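Local coordinates for protein ORF98 PTP-2 (Cydia pomonella granulosis virus, PDB 6I28) that probably removes phosphate from tyrosine and from serine or threonine residues of proteins, as a viral member of the dual-specificity phosphatase family, at residues A[13-21]-A[111-119]; A[60-68]-A[81-92]. One frame throughout, in Å; residues are numbered along the deposited sequence.

In the fold
From the N terminus the chain makes a short hairpin, 11-13 with 18-21, at one edge of the five-stranded sheet. Contact 1 joins this hairpin to helix 110-123 and so closes the longer loop, across roughly ninety residues. Nested within that loop, contact 2 is a much shorter closure: strand 64-68, the opposite outermost strand, is met by helix 82-95 soon after it. The two helices therefore lie on the same sheet at different strands, with the contacts about 13 Å apart, centre to centre, and they pack on each other: Y118 meets F86 and L89, Y117 meets L82, and L114 meets L85. Together the contacts tie both margins of the sheet to one helical layer.

Contact 1 (A[13-21]-A[111-119])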
loop_
_atom_site.group_PDB
_atom_site.type_symbol
_atom_site.label_atom_id
_atom_site.label_comp_id
_atom_site.label_asym_id
_atom_site.label_seq_id
_atom_site.Cartn_x
_atom_site.Cartn_y
_atom_site.Cartn_z
ATOM N N ARG A 13 7.726 7.956 -4.735
ATOM C CA ARG A 13 7.462 7.006 -5.803
ATOM C C ARG A 13 8.213 5.722 -5.522
ATOM O O ARG A 13 9.446 5.747 -5.371
ATOM C CB ARG A 13 7.864 7.541 -7.177
ATOM C CG ARG A 13 7.457 6.535 -8.290
ATOM C CD ARG A 13 7.825 6.994 -9.708
ATOM N NE ARG A 13 6.906 7.988 -10.289
ATOM C CZ ARG A 13 5.724 7.690 -10.810
ATOM N NH1 ARG A 13 5.294 6.445 -10.811
ATOM N NH2 ARG A 13 4.978 8.632 -11.349
ATOM N N ILE A 14 7.489 4.608 -5.453
ATOM C CA ILE A 14 8.100 3.299 -5.205
ATOM C C ILE A 14 8.462 2.576 -6.511
ATOM O O ILE A 14 9.538 1.978 -6.631
ATOM C CB ILE A 14 7.137 2.441 -4.343
ATOM C CG1 ILE A 14 6.817 3.112 -3.004
ATOM C CG2 ILE A 14 7.719 1.034 -4.085
ATOM C CD1 ILE A 14 8.086 3.544 -2.232
ATOM N N ASN A 15 7.582 2.565 -7.500
ATOM C CA ASN A 15 7.833 2.020 -8.826
ATOM C C ASN A 15 6.915 2.759 -9.798
ATOM O O ASN A 15 6.347 3.789 -9.450
ATOM C CB ASN A 15 7.673 0.493 -8.843
ATOM C CG ASN A 15 6.264 0.023 -8.586
ATOM O OD1 ASN A 15 5.286 0.787 -8.643
ATOM N ND2 ASN A 15 6.137 -1.279 -8.311
ATOM N N GLN A 16 6.788 2.249 -11.033
ATOM C CA GLN A 16 6.009 2.979 -12.028
ATOM C C GLN A 16 4.528 3.030 -11.676
ATOM O O GLN A 16 3.821 3.867 -12.223
ATOM C CB GLN A 16 6.198 2.365 -13.411
ATOM C CG GLN A 16 7.392 2.992 -14.190
ATOM C CD GLN A 16 7.601 4.526 -13.974
ATOM O OE1 GLN A 16 8.686 4.977 -13.579
ATOM N NE2 GLN A 16 6.551 5.312 -14.223
ATOM N N ASP A 17 4.056 2.180 -10.759
ATOM C CA ASP A 17 2.633 2.093 -10.429
ATOM C C ASP A 17 2.240 2.670 -9.079
ATOM O O ASP A 17 1.050 2.950 -8.864
ATOM C CB ASP A 17 2.158 0.619 -10.407
ATOM C CG ASP A 17 2.447 -0.127 -11.663
ATOM O OD1 ASP A 17 2.201 0.443 -12.757
ATOM O OD2 ASP A 17 2.981 -1.316 -11.582
ATOM N N LEU A 18 3.178 2.813 -8.132
ATOM C CA LEU A 18 2.859 3.030 -6.731
ATOM C C LEU A 18 3.654 4.170 -6.116
ATOM O O LEU A 18 4.865 4.274 -6.348
ATOM C CB LEU A 18 3.168 1.767 -5.882
ATOM C CG LEU A 18 2.375 0.512 -6.145
ATOM C CD1 LEU A 18 2.899 -0.565 -5.222
ATOM C CD2 LEU A 18 0.846 0.735 -5.970
ATOM N N PHE A 19 2.951 5.014 -5.358
ATOM C CA PHE A 19 3.478 5.928 -4.344
ATOM C C PHE A 19 3.070 5.484 -2.943
ATOM O O PHE A 19 1.996 4.905 -2.733
ATOM C CB PHE A 19 2.981 7.357 -4.561
ATOM C CG PHE A 19 3.377 7.954 -5.865
ATOM C CD1 PHE A 19 2.740 7.624 -7.041
ATOM C CD2 PHE A 19 4.388 8.882 -5.914
ATOM C CE1 PHE A 19 3.133 8.212 -8.209
ATOM C CE2 PHE A 19 4.762 9.452 -7.100
ATOM C CZ PHE A 19 4.148 9.111 -8.231
ATOM N N VAL A 20 3.949 5.736 -1.969
ATOM C CA VAL A 20 3.645 5.533 -0.550
ATOM C C VAL A 20 3.948 6.816 0.231
ATOM O O VAL A 20 4.990 7.456 0.035
ATOM C CB VAL A 20 4.452 4.373 0.059
ATOM C CG1 VAL A 20 4.240 4.377 1.541
ATOM C CG2 VAL A 20 4.123 3.096 -0.581
ATOM N N GLY A 21 3.038 7.216 1.103
ATOM C CA GLY A 21 3.266 8.392 1.905
ATOM C C GLY A 21 2.392 8.449 3.127
ATOM O O GLY A 21 1.703 7.482 3.474
ATOM N N SER A 111 0.585 1.788 5.184
ATOM C CA SER A 111 0.645 1.943 3.720
ATOM C C SER A 111 1.782 1.112 3.141
ATOM O O SER A 111 1.615 0.429 2.102
ATOM C CB SER A 111 0.811 3.424 3.358
ATOM O OG SER A 111 1.950 3.974 4.026
ATOM N N ALA A 112 2.934 1.104 3.839
ATOM C CA ALA A 112 4.077 0.337 3.350
ATOM C C ALA A 112 3.775 -1.160 3.299
ATOM O O ALA A 112 4.229 -1.865 2.390
ATOM C CB ALA A 112 5.297 0.579 4.227
ATOM N N THR A 113 2.994 -1.656 4.260
ATOM C CA THR A 113 2.600 -3.055 4.279
ATOM C C THR A 113 1.821 -3.439 3.029
ATOM O O THR A 113 2.092 -4.454 2.385
ATOM C CB THR A 113 1.824 -3.331 5.559
ATOM O OG1 THR A 113 2.738 -3.299 6.683
ATOM C CG2 THR A 113 1.147 -4.734 5.576
ATOM N N LEU A 114 0.833 -2.627 2.636
ATOM C CA LEU A 114 0.105 -2.948 1.412
ATOM C C LEU A 114 0.967 -2.857 0.163
ATOM O O LEU A 114 0.805 -3.685 -0.754
ATOM C CB LEU A 114 -1.128 -2.054 1.269
ATOM C CG LEU A 114 -2.042 -2.216 0.047
ATOM C CD1 LEU A 114 -2.542 -3.636 -0.049
ATOM C CD2 LEU A 114 -3.204 -1.210 0.086
ATOM N N ALA A 115 1.829 -1.839 0.071
ATOM C CA ALA A 115 2.724 -1.723 -1.080
ATOM C C ALA A 115 3.627 -2.939 -1.189
ATOM O O ALA A 115 3.771 -3.522 -2.281
ATOM C CB ALA A 115 3.529 -0.444 -0.971
ATOM N N ILE A 116 4.185 -3.382 -0.065
ATOM C CA ILE A 116 5.102 -4.516 -0.068
ATOM C C ILE A 116 4.349 -5.753 -0.511
ATOM O O ILE A 116 4.854 -6.550 -1.297
ATOM C CB ILE A 116 5.752 -4.690 1.319
ATOM C CG1 ILE A 116 6.758 -3.570 1.633
ATOM C CG2 ILE A 116 6.443 -6.087 1.457
ATOM C CD1 ILE A 116 7.434 -3.625 3.027
ATOM N N TYR A 117 3.113 -5.913 -0.045
ATOM C CA TYR A 117 2.341 -7.098 -0.386
ATOM C C TYR A 117 1.972 -7.101 -1.866
ATOM O O TYR A 117 2.063 -8.143 -2.542
ATOM C CB TYR A 117 1.057 -7.146 0.437
ATOM C CG TYR A 117 0.185 -8.354 0.084
ATOM C CD1 TYR A 117 0.636 -9.618 0.199
ATOM C CD2 TYR A 117 -1.097 -8.181 -0.379
ATOM C CE1 TYR A 117 -0.161 -10.739 -0.116
ATOM C CE2 TYR A 117 -1.928 -9.242 -0.713
ATOM C CZ TYR A 117 -1.467 -10.528 -0.594
ATOM O OH TYR A 117 -2.255 -11.623 -0.913
ATOM N N TYR A 118 1.548 -5.947 -2.395
ATOM C CA TYR A 118 1.343 -5.856 -3.817
ATOM C C TYR A 118 2.552 -6.266 -4.616
ATOM O O TYR A 118 2.411 -7.010 -5.587
ATOM C CB TYR A 118 0.873 -4.456 -4.218
ATOM C CG TYR A 118 0.535 -4.364 -5.663
ATOM C CD1 TYR A 118 -0.712 -4.796 -6.094
ATOM C CD2 TYR A 118 1.447 -3.927 -6.634
ATOM C CE1 TYR A 118 -1.060 -4.771 -7.392
ATOM C CE2 TYR A 118 1.052 -3.867 -7.993
ATOM C CZ TYR A 118 -0.199 -4.327 -8.352
ATOM O OH TYR A 118 -0.655 -4.338 -9.654
ATOM N N ILE A 119 3.773 -5.891 -4.177
ATOM C CA ILE A 119 4.971 -6.275 -4.916
ATOM C C ILE A 119 5.315 -7.752 -4.720
ATOM O O ILE A 119 5.706 -8.428 -5.674
ATOM C CB ILE A 119 6.105 -5.311 -4.475
ATOM C CG1 ILE A 119 5.816 -3.884 -5.015
ATOM C CG2 ILE A 119 7.495 -5.810 -4.910
ATOM C CD1 ILE A 119 6.836 -2.865 -4.625
HETATM O O HOH W 1 1.615 -4.372 -11.174
#
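In V20, chi1 of 171° turns the two methyls to separate targets: CG1, anti to the backbone N, lies 3.4 Å from S111 OG, while CG2 lies 3.6 Å from A115 CB. Such a branched side chain is suited to a strand facing a helix, and the small A115 allows close approach. L18 has its CG anti to the carbonyl carbon (chi1 -65°) and an extended chi2, which brings L18 CD1 to 3.9 Å from Y118 CD2 and within 4.3 Å of A115 CB. One helical turn past A115, I119 touches I14 CG2 with its CD1 at 4.0 Å and also meets the amide end of N15. The N15 carboxamide works twice: OD1 accepts from D17 N at 2.8 Å in an Asx turn that shapes the hairpin loop, and ND2 hydrogen-bonds a glycerol that probably comes from the crystallisation liquor. A water hydrogen-bonded to Y118 OH makes a weak link to D17 OD2. S111 follows the arginine of the HCX5R(S/T) signature and touches C104, so the S111 end of the contact lies beside the probable phosphate-binding loop. Strand 18-21 and the helix run nearly antiparallel, at 157°, with I102 of the central strand 100-103 beside L18 and S111; helices 82-95 and 144-151 flank the helix, while F19 points away from it and its ring meets that of F33.

Contact 2 (A[60-68]-A[81-92]); sequences PDGDHLHVH and NLEMLFNYLWLK
Y88 stands against L65 and G62, its CG anti to the backbone N (chi1 -177°), which carries the ring from the helix toward the strand. Its CB already touches L65 CD2. L65 CD2 comes to 3.5 Å from Y88 CG, resting over one ring face in a CH-pi contact, 3.7 Å from the centroid; Y88 CZ meets L65 CB at 3.8 Å, the two side chains overlapping along their lengths, each heading for the other's backbone. K92 CG lies over the other face. The tip, OH, donates to G62 O at 2.7 Å, with this carbonyl at the ring edge. G62 takes positive phi in the type II turn 60-63, well suited to glycine. K92, bent at chi2, sends NZ to D63 OD1 in a 2.8 Å salt bridge and weakly to G62 O. V67 CG2 meets M84 CE and L85 CD2 tip to tip, each at 3.8 Å, and CG1 packs against N81, whose ND2 bonds to A77 O. The flexible M84 and the leucines suit this partly buried seam. Helix 82-95 packs nearly antiparallel (166°) on edge strand 64-68, within the beta-alpha-beta crossover from that strand to parallel strand 100-103. The contact is apolar along the strand, polar at the turn. K92 NZ also pairs with E96 and D63 OD1 with K98, alternating charges that would be expected to favour the charged forms of K92 and D63.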
loop_
_atom_site.group_PDB
_atom_site.type_symbol
_atom_site.label_atom_id
_atom_site.label_comp_id
_atom_site.label_asym_id
_atom_site.label_seq_id
_atom_site.Cartn_x
_atom_site.Cartn_y
_atom_site.Cartn_z
ATOM N N PRO A 60 -12.625 11.006 -9.074
ATOM C CA PRO A 60 -13.897 10.448 -9.582
ATOM C C PRO A 60 -14.303 9.269 -8.712
ATOM O O PRO A 60 -13.478 8.619 -8.031
ATOM C CB PRO A 60 -13.567 9.997 -10.999
ATOM C CG PRO A 60 -12.370 10.953 -11.418
ATOM C CD PRO A 60 -11.573 11.097 -10.113
ATOM N N ASP A 61 -15.595 9.000 -8.727
ATOM C CA ASP A 61 -16.153 7.868 -8.007
ATOM C C ASP A 61 -15.358 6.615 -8.325
ATOM O O ASP A 61 -15.161 6.272 -9.496
ATOM C CB ASP A 61 -17.617 7.653 -8.396
ATOM C CG ASP A 61 -18.536 8.722 -7.841
ATOM O OD1 ASP A 61 -18.250 9.278 -6.750
ATOM O OD2 ASP A 61 -19.548 8.996 -8.493
ATOM N N GLY A 62 -14.885 5.946 -7.288
ATOM C CA GLY A 62 -14.211 4.721 -7.443
ATOM C C GLY A 62 -12.718 4.844 -7.426
ATOM O O GLY A 62 -12.040 3.842 -7.290
ATOM N N ASP A 63 -12.194 6.060 -7.579
ATOM C CA ASP A 63 -10.750 6.268 -7.588
ATOM C C ASP A 63 -10.203 6.668 -6.239
ATOM O O ASP A 63 -8.967 6.831 -6.111
ATOM C CB ASP A 63 -10.328 7.302 -8.635
ATOM C CG ASP A 63 -10.520 6.812 -10.062
ATOM O OD1 ASP A 63 -10.610 5.586 -10.289
ATOM O OD2 ASP A 63 -10.640 7.661 -10.957
ATOM N N HIS A 64 -11.016 6.640 -5.198
ATOM C CA HIS A 64 -10.530 6.886 -3.840
ATOM C C HIS A 64 -11.179 5.872 -2.913
ATOM O O HIS A 64 -12.398 5.889 -2.724
ATOM C CB HIS A 64 -10.827 8.306 -3.393
ATOM C CG HIS A 64 -10.096 8.703 -2.154
ATOM N ND1 HIS A 64 -9.942 10.019 -1.768
ATOM C CD2 HIS A 64 -9.466 7.954 -1.218
ATOM C CE1 HIS A 64 -9.241 10.052 -0.647
ATOM N NE2 HIS A 64 -8.942 8.812 -0.294
ATOM N N LEU A 65 -10.371 4.967 -2.397
ATOM C CA LEU A 65 -10.747 3.899 -1.497
ATOM C C LEU A 65 -10.205 4.170 -0.103
ATOM O O LEU A 65 -9.038 4.512 0.061
ATOM C CB LEU A 65 -10.164 2.577 -1.990
ATOM C CG LEU A 65 -10.466 1.289 -1.218
ATOM C CD1 LEU A 65 -11.976 1.185 -1.185
ATOM C CD2 LEU A 65 -9.878 0.046 -1.833
ATOM N N HIS A 66 -11.021 3.914 0.894
ATOM C CA HIS A 66 -10.671 4.045 2.302
ATOM C C HIS A 66 -10.936 2.724 3.004
ATOM O O HIS A 66 -12.018 2.158 2.863
ATOM C CB HIS A 66 -11.516 5.155 2.968
ATOM C CG HIS A 66 -11.391 5.207 4.457
ATOM N ND1 HIS A 66 -12.482 5.193 5.305
ATOM C CD2 HIS A 66 -10.299 5.250 5.258
ATOM C CE1 HIS A 66 -12.074 5.241 6.560
ATOM N NE2 HIS A 66 -10.752 5.263 6.558
ATOM N N VAL A 67 -9.976 2.252 3.797
ATOM C CA VAL A 67 -10.217 1.221 4.793
ATOM C C VAL A 67 -9.854 1.795 6.163
ATOM O O VAL A 67 -8.702 2.208 6.378
ATOM C CB VAL A 67 -9.401 -0.065 4.534
ATOM C CG1 VAL A 67 -9.634 -1.029 5.677
ATOM C CG2 VAL A 67 -9.781 -0.721 3.227
ATOM N N HIS A 68 -10.815 1.816 7.078
ATOM C CA HIS A 68 -10.543 2.205 8.448
ATOM C C HIS A 68 -9.761 1.104 9.152
ATOM O O HIS A 68 -10.284 -0.003 9.358
ATOM C CB HIS A 68 -11.850 2.443 9.183
ATOM C CG HIS A 68 -11.671 2.919 10.583
ATOM N ND1 HIS A 68 -11.456 2.059 11.646
ATOM C CD2 HIS A 68 -11.702 4.167 11.105
ATOM C CE1 HIS A 68 -11.350 2.759 12.759
ATOM N NE2 HIS A 68 -11.512 4.038 12.461
ATOM N N ASN A 81 -8.920 -7.010 5.067
ATOM C CA ASN A 81 -9.192 -6.387 3.780
ATOM C C ASN A 81 -8.059 -6.567 2.774
ATOM O O ASN A 81 -8.093 -5.984 1.698
ATOM C CB ASN A 81 -9.465 -4.913 4.033
ATOM C CG ASN A 81 -10.826 -4.672 4.610
ATOM O OD1 ASN A 81 -11.797 -4.605 3.867
ATOM N ND2 ASN A 81 -10.922 -4.567 5.950
ATOM N N LEU A 82 -7.037 -7.378 3.104
ATOM C CA LEU A 82 -5.875 -7.448 2.226
ATOM C C LEU A 82 -6.231 -7.918 0.823
ATOM O O LEU A 82 -5.783 -7.312 -0.156
ATOM C CB LEU A 82 -4.826 -8.356 2.834
ATOM C CG LEU A 82 -3.425 -8.230 2.297
ATOM C CD1 LEU A 82 -2.839 -6.828 2.492
ATOM C CD2 LEU A 82 -2.555 -9.293 2.946
ATOM N N GLU A 83 -7.117 -8.903 0.704
ATOM C CA GLU A 83 -7.490 -9.426 -0.616
ATOM C C GLU A 83 -8.248 -8.383 -1.427
ATOM O O GLU A 83 -7.891 -8.112 -2.578
ATOM C CB GLU A 83 -8.316 -10.695 -0.489
ATOM C CG GLU A 83 -8.650 -11.283 -1.838
ATOM C CD GLU A 83 -7.473 -11.935 -2.514
ATOM O OE1 GLU A 83 -6.466 -12.187 -1.820
ATOM O OE2 GLU A 83 -7.573 -12.202 -3.745
ATOM N N MET A 84 -9.251 -7.744 -0.831
ATOM C CA MET A 84 -9.978 -6.672 -1.507
ATOM C C MET A 84 -9.028 -5.544 -1.910
ATOM O O MET A 84 -9.040 -5.062 -3.049
ATOM C CB MET A 84 -11.099 -6.160 -0.586
ATOM C CG MET A 84 -11.980 -5.057 -1.165
ATOM S SD MET A 84 -11.166 -3.424 -1.027
ATOM C CE MET A 84 -11.366 -3.083 0.731
ATOM N N LEU A 85 -8.104 -5.170 -1.027
ATOM C CA LEU A 85 -7.187 -4.091 -1.356
ATOM C C LEU A 85 -6.279 -4.478 -2.515
ATOM O O LEU A 85 -6.030 -3.689 -3.425
ATOM C CB LEU A 85 -6.352 -3.749 -0.128
ATOM C CG LEU A 85 -7.125 -2.930 0.926
ATOM C CD1 LEU A 85 -6.380 -2.977 2.236
ATOM C CD2 LEU A 85 -7.343 -1.455 0.455
ATOM N N PHE A 86 -5.713 -5.675 -2.457
ATOM C CA PHE A 86 -4.908 -6.152 -3.575
ATOM C C PHE A 86 -5.633 -6.090 -4.907
ATOM O O PHE A 86 -5.075 -5.608 -5.909
ATOM C CB PHE A 86 -4.385 -7.566 -3.346
ATOM C CG PHE A 86 -3.573 -8.087 -4.510
ATOM C CD1 PHE A 86 -2.235 -7.775 -4.641
ATOM C CD2 PHE A 86 -4.184 -8.779 -5.543
ATOM C CE1 PHE A 86 -1.541 -8.200 -5.707
ATOM C CE2 PHE A 86 -3.469 -9.180 -6.623
ATOM C CZ PHE A 86 -2.123 -8.942 -6.655
ATOM N N ASN A 87 -6.872 -6.591 -4.939
ATOM C CA ASN A 87 -7.648 -6.626 -6.170
ATOM C C ASN A 87 -7.976 -5.237 -6.645
ATOM O O ASN A 87 -7.935 -4.974 -7.851
ATOM C CB ASN A 87 -8.890 -7.427 -5.950
ATOM C CG ASN A 87 -8.601 -8.877 -5.869
ATOM O OD1 ASN A 87 -7.725 -9.372 -6.546
ATOM N ND2 ASN A 87 -9.340 -9.583 -5.031
ATOM N N TYR A 88 -8.234 -4.301 -5.723
ATOM C CA TYR A 88 -8.419 -2.912 -6.119
ATOM C C TYR A 88 -7.176 -2.355 -6.803
ATOM O O TYR A 88 -7.228 -1.783 -7.906
ATOM C CB TYR A 88 -8.778 -2.092 -4.906
ATOM C CG TYR A 88 -9.059 -0.652 -5.194
ATOM C CD1 TYR A 88 -10.317 -0.234 -5.643
ATOM C CD2 TYR A 88 -8.074 0.311 -5.044
ATOM C CE1 TYR A 88 -10.536 1.080 -5.877
ATOM C CE2 TYR A 88 -8.316 1.637 -5.276
ATOM C CZ TYR A 88 -9.564 2.031 -5.690
ATOM O OH TYR A 88 -9.732 3.379 -5.934
ATOM N N LEU A 89 -6.004 -2.579 -6.189
ATOM C CA LEU A 89 -4.793 -2.085 -6.834
ATOM C C LEU A 89 -4.606 -2.720 -8.214
ATOM O O LEU A 89 -4.272 -2.037 -9.182
ATOM C CB LEU A 89 -3.615 -2.419 -5.945
ATOM C CG LEU A 89 -3.555 -1.641 -4.608
ATOM C CD1 LEU A 89 -2.464 -2.347 -3.765
ATOM C CD2 LEU A 89 -3.261 -0.203 -4.750
ATOM N N TRP A 90 -4.763 -4.040 -8.299
ATOM C CA TRP A 90 -4.545 -4.765 -9.545
ATOM C C TRP A 90 -5.481 -4.240 -10.647
ATOM O O TRP A 90 -5.035 -3.949 -11.760
ATOM C CB TRP A 90 -4.700 -6.257 -9.275
ATOM C CG TRP A 90 -3.981 -7.059 -10.367
ATOM C CD1 TRP A 90 -2.667 -7.527 -10.332
ATOM C CD2 TRP A 90 -4.490 -7.414 -11.621
ATOM N NE1 TRP A 90 -2.367 -8.153 -11.482
ATOM C CE2 TRP A 90 -3.468 -8.105 -12.305
ATOM C CE3 TRP A 90 -5.721 -7.223 -12.245
ATOM C CZ2 TRP A 90 -3.634 -8.588 -13.565
ATOM C CZ3 TRP A 90 -5.882 -7.699 -13.485
ATOM C CH2 TRP A 90 -4.847 -8.381 -14.152
ATOM N N LEU A 91 -6.735 -3.968 -10.313
ATOM C CA LEU A 91 -7.669 -3.537 -11.335
ATOM C C LEU A 91 -7.432 -2.082 -11.753
ATOM O O LEU A 91 -7.613 -1.745 -12.945
ATOM C CB LEU A 91 -9.103 -3.758 -10.837
ATOM C CG LEU A 91 -9.497 -5.214 -10.566
ATOM C CD1 LEU A 91 -10.762 -5.309 -9.687
ATOM C CD2 LEU A 91 -9.711 -5.966 -11.905
ATOM N N LYS A 92 -7.033 -1.220 -10.809
ATOM C CA LYS A 92 -6.691 0.164 -11.153
ATOM C C LYS A 92 -5.419 0.232 -11.968
ATOM O O LYS A 92 -5.320 1.006 -12.925
ATOM C CB LYS A 92 -6.573 1.001 -9.899
ATOM C CG LYS A 92 -7.975 1.269 -9.241
ATOM C CD LYS A 92 -9.009 2.039 -10.094
ATOM C CE LYS A 92 -10.332 2.102 -9.363
ATOM N NZ LYS A 92 -11.309 2.895 -10.179
#